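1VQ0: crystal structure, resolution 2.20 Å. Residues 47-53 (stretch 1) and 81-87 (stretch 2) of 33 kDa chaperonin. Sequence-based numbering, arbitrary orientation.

Stretch 1 47-53: LATVVLG
Stretch 2, residues 81-87: PIRRVVA

Residues 47-53 lie within a longer α-helix, with phi/psi near -65/-40 and i to i+4 hydrogen bonds from Val51 N to Leu47 O (3.0 Å), Leu52 N to Ala48 O (3.0 Å) and Gly53 N to Thr49 O (2.8 Å). Stretch 2 enters as a loop, turns at Arg83 (phi/psi 78/-52), where Arg84 N bonds to Ile82 O (2.9 Å), and extends as a strand from Arg84 through Ala87 and beyond, phi/psi near -133/123 from Val85 onward. Helix and strand run in broadly the same direction, crossing at -49° with axes 8.8 Å apart at closest approach. The register pairs Ala48 with Ile82 (CA-CA 7.6 Å) and Leu52 with Val85 (CA-CA 6.3 Å).

No hydrogen bond links the stretches; the contact is apolar packing that buries 259 Å², both sides summed. Ile82 (chi1 -146°, between wells; chi2 t) points toward the helix, bringing its CD1 to 3.8 Å from Val51 CB and 4.2 Å from Ala48 CB. Val51 (t) also points toward stretch 2, and its CG1 meets Val85 CG2 (Val85 t) at 3.4 Å, the tightest contact. Leu52 (t, p) leaves its backbone sideways, but its end comes nearer: CD1 lies 4.4 Å from Val85 CG1 and 3.7 Å from Val86 O. Val86 (t) points away, and it is its carbonyl O that Leu52 CD1 approaches. Thr49 (m) also points away.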

# COMPACT_ATOMS: atom_id res chain seq x y z
N LEU A 47 9.41 5.08 27.19
CA LEU A 47 8.76 5.63 26.04
C LEU A 47 8.44 4.56 24.96
O LEU A 47 7.39 4.57 24.38
CB LEU A 47 9.62 6.77 25.49
CG LEU A 47 9.20 7.36 24.16
CD1 LEU A 47 7.77 7.96 24.26
CD2 LEU A 47 10.24 8.37 23.70
N ALA A 48 9.40 3.67 24.69
CA ALA A 48 9.26 2.63 23.69
C ALA A 48 8.23 1.61 24.12
O ALA A 48 7.54 1.05 23.29
CB ALA A 48 10.58 1.95 23.46
N THR A 49 8.10 1.43 25.42
CA THR A 49 7.00 0.61 25.99
C THR A 49 5.63 1.19 25.59
O THR A 49 4.73 0.49 25.15
CB THR A 49 7.12 0.54 27.53
OG1 THR A 49 8.36 -0.09 27.91
CG2 THR A 49 6.03 -0.37 28.12
N VAL A 50 5.48 2.51 25.69
CA VAL A 50 4.18 3.12 25.45
C VAL A 50 3.89 3.10 23.93
O VAL A 50 2.78 2.82 23.50
CB VAL A 50 4.13 4.55 26.06
CG1 VAL A 50 2.87 5.33 25.61
CG2 VAL A 50 4.16 4.47 27.58
N VAL A 51 4.91 3.40 23.12
CA VAL A 51 4.74 3.46 21.67
C VAL A 51 4.39 2.08 21.09
O VAL A 51 3.39 1.91 20.39
CB VAL A 51 6.02 4.00 20.96
CG1 VAL A 51 5.81 4.05 19.44
CG2 VAL A 51 6.35 5.39 21.43
N LEU A 52 5.23 1.10 21.37
CA LEU A 52 4.96 -0.28 20.99
C LEU A 52 3.67 -0.85 21.61
O LEU A 52 2.94 -1.54 20.95
CB LEU A 52 6.14 -1.18 21.27
CG LEU A 52 6.06 -2.64 20.78
CD1 LEU A 52 5.64 -2.74 19.31
CD2 LEU A 52 7.34 -3.42 20.97
N GLY A 53 3.42 -0.54 22.88
CA GLY A 53 2.23 -1.01 23.57
C GLY A 53 0.96 -0.54 22.87
O GLY A 53 0.03 -1.31 22.65
N PRO A 81 12.83 9.80 16.53
CA PRO A 81 13.98 9.01 16.99
C PRO A 81 13.68 7.54 17.25
O PRO A 81 14.63 6.75 17.33
CB PRO A 81 14.45 9.77 18.25
CG PRO A 81 13.21 10.45 18.81
CD PRO A 81 12.42 10.80 17.54
N ILE A 82 12.39 7.16 17.39
CA ILE A 82 12.03 5.73 17.38
C ILE A 82 12.08 5.02 16.00
O ILE A 82 12.31 3.82 15.96
CB ILE A 82 10.69 5.43 18.10
CG1 ILE A 82 10.78 4.04 18.78
CG2 ILE A 82 9.51 5.55 17.15
CD1 ILE A 82 9.62 3.69 19.81
N ARG A 83 11.84 5.78 14.92
CA ARG A 83 12.05 5.42 13.51
C ARG A 83 10.98 4.52 12.92
O ARG A 83 10.43 4.80 11.84
CB ARG A 83 13.44 4.83 13.27
CG ARG A 83 14.59 5.69 13.76
CD ARG A 83 15.99 5.45 13.09
NE ARG A 83 16.43 4.04 12.96
CZ ARG A 83 16.98 3.29 13.92
NH1 ARG A 83 17.16 3.74 15.17
NH2 ARG A 83 17.33 2.03 13.63
N ARG A 84 10.70 3.42 13.61
CA ARG A 84 9.77 2.42 13.14
C ARG A 84 9.11 1.65 14.28
O ARG A 84 9.76 1.33 15.27
CB ARG A 84 10.46 1.38 12.23
CG ARG A 84 9.48 0.84 11.18
CD ARG A 84 10.15 0.13 10.10
NE ARG A 84 9.26 -0.28 9.00
CZ ARG A 84 9.73 -0.81 7.86
NH1 ARG A 84 11.02 -1.00 7.68
NH2 ARG A 84 8.93 -1.18 6.89
N VAL A 85 7.80 1.42 14.12
CA VAL A 85 6.97 0.69 15.05
C VAL A 85 6.14 -0.32 14.27
O VAL A 85 5.35 0.06 13.40
CB VAL A 85 6.01 1.63 15.80
CG1 VAL A 85 5.31 0.89 16.89
CG2 VAL A 85 6.74 2.79 16.37
N VAL A 86 6.29 -1.60 14.63
CA VAL A 86 5.68 -2.72 13.92
C VAL A 86 4.93 -3.64 14.91
O VAL A 86 5.48 -4.10 15.91
CB VAL A 86 6.75 -3.56 13.15
CG1 VAL A 86 6.13 -4.68 12.39
CG2 VAL A 86 7.49 -2.72 12.18
N ALA A 87 3.64 -3.84 14.68
CA ALA A 87 2.89 -4.74 15.51
C ALA A 87 2.07 -5.65 14.67
O ALA A 87 1.31 -5.17 13.83
CB ALA A 87 2.04 -3.99 16.50